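Local structure of putative nucleotide-diphospho-sugar transferase (3CGX) at residues E221-A224 with L225-Y229; A32-L35 with Y36-V40. The protein is of unknown function but probably transfers a sugar from a nucleotide-diphospho-sugar donor. All coordinates share one frame; numbering follows the deposited sequence.

Contact 1 of 2, residues E221-A224 with L225-Y229; sequences ENDA and LIRQY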
loop_
_atom_site.group_PDB
_atom_site.type_symbol
_atom_site.label_atom_id
_atom_site.label_comp_id
_atom_site.label_asym_id
_atom_site.label_seq_id
_atom_site.Cartn_x
_atom_site.Cartn_y
_atom_site.Cartn_z
ATOM N N GLU A 221 -18.830 14.444 3.159
ATOM C CA GLU A 221 -19.017 15.743 2.490
ATOM C C GLU A 221 -19.463 15.549 1.062
ATOM O O GLU A 221 -20.200 16.373 0.522
ATOM C CB GLU A 221 -17.734 16.583 2.420
ATOM C CG GLU A 221 -17.275 17.182 3.677
ATOM C CD GLU A 221 -15.965 17.960 3.497
ATOM O OE1 GLU A 221 -15.606 18.347 2.341
ATOM O OE2 GLU A 221 -15.307 18.176 4.537
ATOM N N ASN A 222 -18.986 14.458 0.466
ATOM C CA ASN A 222 -19.275 14.141 -0.938
ATOM C C ASN A 222 -20.407 13.131 -1.088
ATOM O O ASN A 222 -20.587 12.508 -2.148
ATOM C CB ASN A 222 -17.969 13.719 -1.651
ATOM C CG ASN A 222 -17.095 14.915 -1.976
ATOM O OD1 ASN A 222 -17.351 15.610 -2.942
ATOM N ND2 ASN A 222 -16.091 15.198 -1.114
ATOM N N ASP A 223 -21.243 13.060 -0.050
ATOM C CA ASP A 223 -22.347 12.089 -0.019
ATOM C C ASP A 223 -23.217 12.108 -1.289
ATOM O O ASP A 223 -23.465 11.059 -1.930
ATOM C CB ASP A 223 -23.209 12.293 1.230
ATOM C CG ASP A 223 -24.337 11.259 1.322
ATOM O OD1 ASP A 223 -24.082 10.156 1.864
ATOM O OD2 ASP A 223 -25.396 11.503 0.732
ATOM N N ALA A 224 -23.657 13.303 -1.679
ATOM C CA ALA A 224 -24.573 13.479 -2.783
ATOM C C ALA A 224 -23.970 13.068 -4.112
ATOM O O ALA A 224 -24.692 12.769 -5.061
ATOM C CB ALA A 224 -25.063 14.952 -2.865
ATOM N N LEU A 225 -22.649 13.155 -4.182
ATOM C CA LEU A 225 -21.898 12.771 -5.387
ATOM C C LEU A 225 -21.690 11.233 -5.402
ATOM O O LEU A 225 -22.020 10.535 -6.366
ATOM C CB LEU A 225 -20.561 13.501 -5.420
ATOM C CG LEU A 225 -19.615 13.094 -6.552
ATOM C CD1 LEU A 225 -20.297 13.240 -7.903
ATOM C CD2 LEU A 225 -18.334 13.929 -6.365
ATOM N N ILE A 226 -21.153 10.724 -4.319
ATOM C CA ILE A 226 -20.826 9.284 -4.209
ATOM C C ILE A 226 -22.017 8.365 -4.352
ATOM O O ILE A 226 -21.936 7.341 -5.028
ATOM C CB ILE A 226 -20.039 8.973 -2.924
ATOM C CG1 ILE A 226 -18.716 9.713 -2.945
ATOM C CG2 ILE A 226 -19.809 7.449 -2.740
ATOM C CD1 ILE A 226 -18.035 9.682 -1.582
ATOM N N ARG A 227 -23.148 8.769 -3.785
ATOM C CA ARG A 227 -24.389 7.984 -3.855
ATOM C C ARG A 227 -25.091 7.950 -5.234
ATOM O O ARG A 227 -26.125 7.314 -5.394
ATOM C CB ARG A 227 -25.361 8.467 -2.754
ATOM C CG ARG A 227 -24.894 8.167 -1.303
ATOM C CD ARG A 227 -24.498 6.716 -1.049
ATOM N NE ARG A 227 -25.541 5.776 -1.461
ATOM C CZ ARG A 227 -26.553 5.440 -0.693
ATOM N NH1 ARG A 227 -26.646 6.003 0.497
ATOM N NH2 ARG A 227 -27.469 4.571 -1.108
ATOM N N GLN A 228 -24.521 8.660 -6.213
ATOM C CA GLN A 228 -24.979 8.611 -7.588
ATOM C C GLN A 228 -24.252 7.478 -8.341
ATOM O O GLN A 228 -24.505 7.260 -9.528
ATOM C CB GLN A 228 -24.764 9.933 -8.298
ATOM C CG GLN A 228 -25.651 11.058 -7.746
ATOM C CD GLN A 228 -25.494 12.309 -8.541
ATOM O OE1 GLN A 228 -26.159 12.478 -9.556
ATOM N NE2 GLN A 228 -24.635 13.202 -8.091
ATOM N N TYR A 229 -23.374 6.775 -7.633
ATOM C CA TYR A 229 -22.603 5.652 -8.221
ATOM C C TYR A 229 -22.751 4.404 -7.375
ATOM O O TYR A 229 -21.799 3.672 -7.124
ATOM C CB TYR A 229 -21.122 6.055 -8.463
ATOM C CG TYR A 229 -21.000 7.209 -9.413
ATOM C CD1 TYR A 229 -20.984 6.996 -10.786
ATOM C CD2 TYR A 229 -21.048 8.522 -8.950
ATOM C CE1 TYR A 229 -20.970 8.024 -11.651
ATOM C CE2 TYR A 229 -21.049 9.586 -9.849
ATOM C CZ TYR A 229 -20.975 9.317 -11.207
ATOM O OH TYR A 229 -20.992 10.326 -12.166
HETATM O O HOH W 1 -25.272 7.914 2.261
#

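Contact 2 of 2, residues A32-L35 with Y36-V40; sequences AAML and YRHFV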
loop_
_atom_site.group_PDB
_atom_site.type_symbol
_atom_site.label_atom_id
_atom_site.label_comp_id
_atom_site.label_asym_id
_atom_site.label_seq_id
_atom_site.Cartn_x
_atom_site.Cartn_y
_atom_site.Cartn_z
ATOM N N ALA A 32 -9.994 13.746 -6.696
ATOM C CA ALA A 32 -9.415 12.384 -6.703
ATOM C C ALA A 32 -8.074 12.441 -5.982
ATOM O O ALA A 32 -7.764 11.567 -5.160
ATOM C CB ALA A 32 -9.226 11.840 -8.125
ATOM N N ALA A 33 -7.295 13.487 -6.257
ATOM C CA ALA A 33 -5.989 13.659 -5.601
ATOM C C ALA A 33 -6.116 14.009 -4.101
ATOM O O ALA A 33 -5.319 13.513 -3.282
ATOM C CB ALA A 33 -5.107 14.685 -6.346
HETATM N N MSE A 34 -7.146 14.762 -3.717
HETATM C CA MSE A 34 -7.371 15.124 -2.323
HETATM C C MSE A 34 -7.755 13.869 -1.543
HETATM O O MSE A 34 -7.274 13.636 -0.414
HETATM C CB MSE A 34 -8.477 16.198 -2.180
HETATM C CG MSE A 34 -8.785 16.562 -0.794
HETATM SE SE MSE A 34 -7.264 17.505 0.069
HETATM C CE MSE A 34 -6.636 18.578 -1.473
ATOM N N LEU A 35 -8.596 13.045 -2.153
ATOM C CA LEU A 35 -8.989 11.765 -1.531
ATOM C C LEU A 35 -7.767 10.889 -1.280
ATOM O O LEU A 35 -7.584 10.351 -0.172
ATOM C CB LEU A 35 -10.041 11.023 -2.344
ATOM C CG LEU A 35 -11.443 11.578 -2.275
ATOM C CD1 LEU A 35 -12.260 11.139 -3.506
ATOM C CD2 LEU A 35 -12.127 11.144 -0.887
ATOM N N TYR A 36 -6.926 10.763 -2.301
ATOM C CA TYR A 36 -5.723 9.922 -2.196
ATOM C C TYR A 36 -4.773 10.505 -1.136
ATOM O O TYR A 36 -4.197 9.779 -0.319
ATOM C CB TYR A 36 -5.050 9.707 -3.583
ATOM C CG TYR A 36 -3.728 8.967 -3.429
ATOM C CD1 TYR A 36 -3.695 7.634 -3.034
ATOM C CD2 TYR A 36 -2.507 9.623 -3.647
ATOM C CE1 TYR A 36 -2.467 6.967 -2.825
ATOM C CE2 TYR A 36 -1.294 8.962 -3.470
ATOM C CZ TYR A 36 -1.271 7.647 -3.040
ATOM O OH TYR A 36 -0.101 6.962 -2.830
ATOM N N ARG A 37 -4.669 11.830 -1.103
ATOM C CA ARG A 37 -3.844 12.511 -0.085
ATOM C C ARG A 37 -4.269 12.053 1.296
ATOM O O ARG A 37 -3.433 11.676 2.150
ATOM C CB ARG A 37 -3.949 14.013 -0.261
ATOM C CG ARG A 37 -3.269 14.832 0.805
ATOM C CD ARG A 37 -3.558 16.328 0.610
ATOM N NE ARG A 37 -2.758 16.829 -0.481
ATOM C CZ ARG A 37 -1.531 17.333 -0.325
ATOM N NH1 ARG A 37 -1.015 17.438 0.887
ATOM N NH2 ARG A 37 -0.841 17.770 -1.375
ATOM N N HIS A 38 -5.583 12.031 1.503
ATOM C CA HIS A 38 -6.134 11.588 2.785
ATOM C C HIS A 38 -6.001 10.082 3.042
ATOM O O HIS A 38 -5.879 9.682 4.230
ATOM C CB HIS A 38 -7.574 12.079 2.942
ATOM C CG HIS A 38 -7.619 13.533 3.281
ATOM N ND1 HIS A 38 -7.501 13.982 4.580
ATOM C CD2 HIS A 38 -7.594 14.634 2.493
ATOM C CE1 HIS A 38 -7.494 15.305 4.580
ATOM N NE2 HIS A 38 -7.543 15.725 3.327
ATOM N N PHE A 39 -6.014 9.275 1.987
ATOM C CA PHE A 39 -5.803 7.824 2.143
ATOM C C PHE A 39 -4.447 7.670 2.823
ATOM O O PHE A 39 -4.284 6.922 3.801
ATOM C CB PHE A 39 -5.695 7.078 0.826
ATOM C CG PHE A 39 -6.999 6.904 0.056
ATOM C CD1 PHE A 39 -8.163 7.570 0.403
ATOM C CD2 PHE A 39 -7.002 6.157 -1.109
ATOM C CE1 PHE A 39 -9.308 7.429 -0.364
ATOM C CE2 PHE A 39 -8.168 6.019 -1.890
ATOM C CZ PHE A 39 -9.305 6.694 -1.502
ATOM N N VAL A 40 -3.466 8.395 2.281
ATOM C CA VAL A 40 -2.081 8.257 2.731
ATOM C C VAL A 40 -1.900 8.741 4.175
ATOM O O VAL A 40 -1.320 8.061 5.048
ATOM C CB VAL A 40 -1.055 8.928 1.740
ATOM C CG1 VAL A 40 0.331 8.969 2.360
ATOM C CG2 VAL A 40 -1.014 8.181 0.363
#

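Contact 1 of 2, residues E221-A224 with L225-Y229
The side chains of Asp223, in the first turn of the short helix 223-226, and Arg227, one residue beyond its last residue, lie side by side; the helix follows helix 214-221 with Asn222 at its N-cap position. The aspartate carboxylate and the guanidinium do not touch. A water bridges them instead, donating to Asp223 OD1 at 2.6 Å and accepting from Arg227 NH1 in the plane of the guanidinium. Tyr202 of helix 195-204 also hydrogen-bonds to OD1, which probably steadies the carboxylate.

Followed outward from the backbone, Arg227 first sets CB against the carbonyl oxygen of Asp223. CG meets that same oxygen and then, at 3.8 Å, Asp223 OD1. The chain folds at chi2 (-51°) and again at chi3 (-53°), and this double bend turns the guanidinium away from residues 221-224. NE forms a salt bridge with Asp230, and NH1 takes the water.

Asn222 O takes two N-H groups: Ile226 N approaches it at 2.9 Å with an almost straight N-H...O angle of 178°, while the bond from Leu225 N is weak. One residue on, Arg227 N donates to Asp223 O at 3.0 Å. CG1 of Ile226 packs against Asn222 O and CD1 reaches Asn222 CB at 4.0 Å. The Asn222 amide makes no capping bond; its OD1 accepts from Lys31 and its ND2 donates to Leu218 O. A type I turn runs from Ile226 to Tyr229. There the side chain of Gln228, extended beyond CG, comes back to the helix, and NE2 makes a weak hydrogen bond to Ala224 O at 3.1 Å.

Contact 2 of 2, residues A32-L35 with Y36-V40
Arg37 N donates to Ala33 O at 2.8 Å, one of the i to i+4 bonds that run through this part of the alpha-helix 29-47. Its neighbours on the same pattern are Tyr36 N to Ala32 O and His38 N to Met34 O, at 3.1 and 3.0 Å.

On the outer side of the helix, selenomethionine Met34 lies alongside His38. Its CG stands anti to the backbone N (chi1 178°), and bends at the next two torsions carry SE to 3.7 Å from His38 NE2. The line from SE to the ring centroid lies 85° off the ring normal, a Met-aromatic contact at the ring edge with selenium in place of sulfur. The same selenium also touches Arg37 CD at 3.9 Å. The His38 ring is held by ND1, which is hydrogen-bonded to Ser214, while Arg37 reaches Tyr13 through NH2 and makes a cation-pi contact with Trp72.

Other side chains of the turn enter the core. Tyr36 OH is hydrogen-bonded to Ser111 and to Lys12 N, and the tyrosine side chain lies about 3 Å from a bound imidazole, probably from the crystallisation liquor. Leu35 packs on Leu218 and Leu219 of helix 214-221, and its CB meets Phe39 CE1 at 4.2 Å.

How the contacts relate
The two contacts come in series along the chain, 32-40 well before 221-229, and lie on the same side of its centre. Their centres are about 16 Å apart and their nearest atoms about 6 Å, without touching. Contact 2 is buried within the long helix 29-47, beside strand 5-11 of the mixed sheet, whereas contact 1 sits at the surface near the C-terminal end. Helix 214-221 connects them: it packs on Leu35, His38 and Phe39 and then leads into contact 1. Helix 21-27 also meets both, and Lys31 ties the start of helix 29-47 to Asn222. The chain end around helices 214-221 and 223-226 thus packs against helices 21-27 and 29-47 of what is probably a GT-A-like fold.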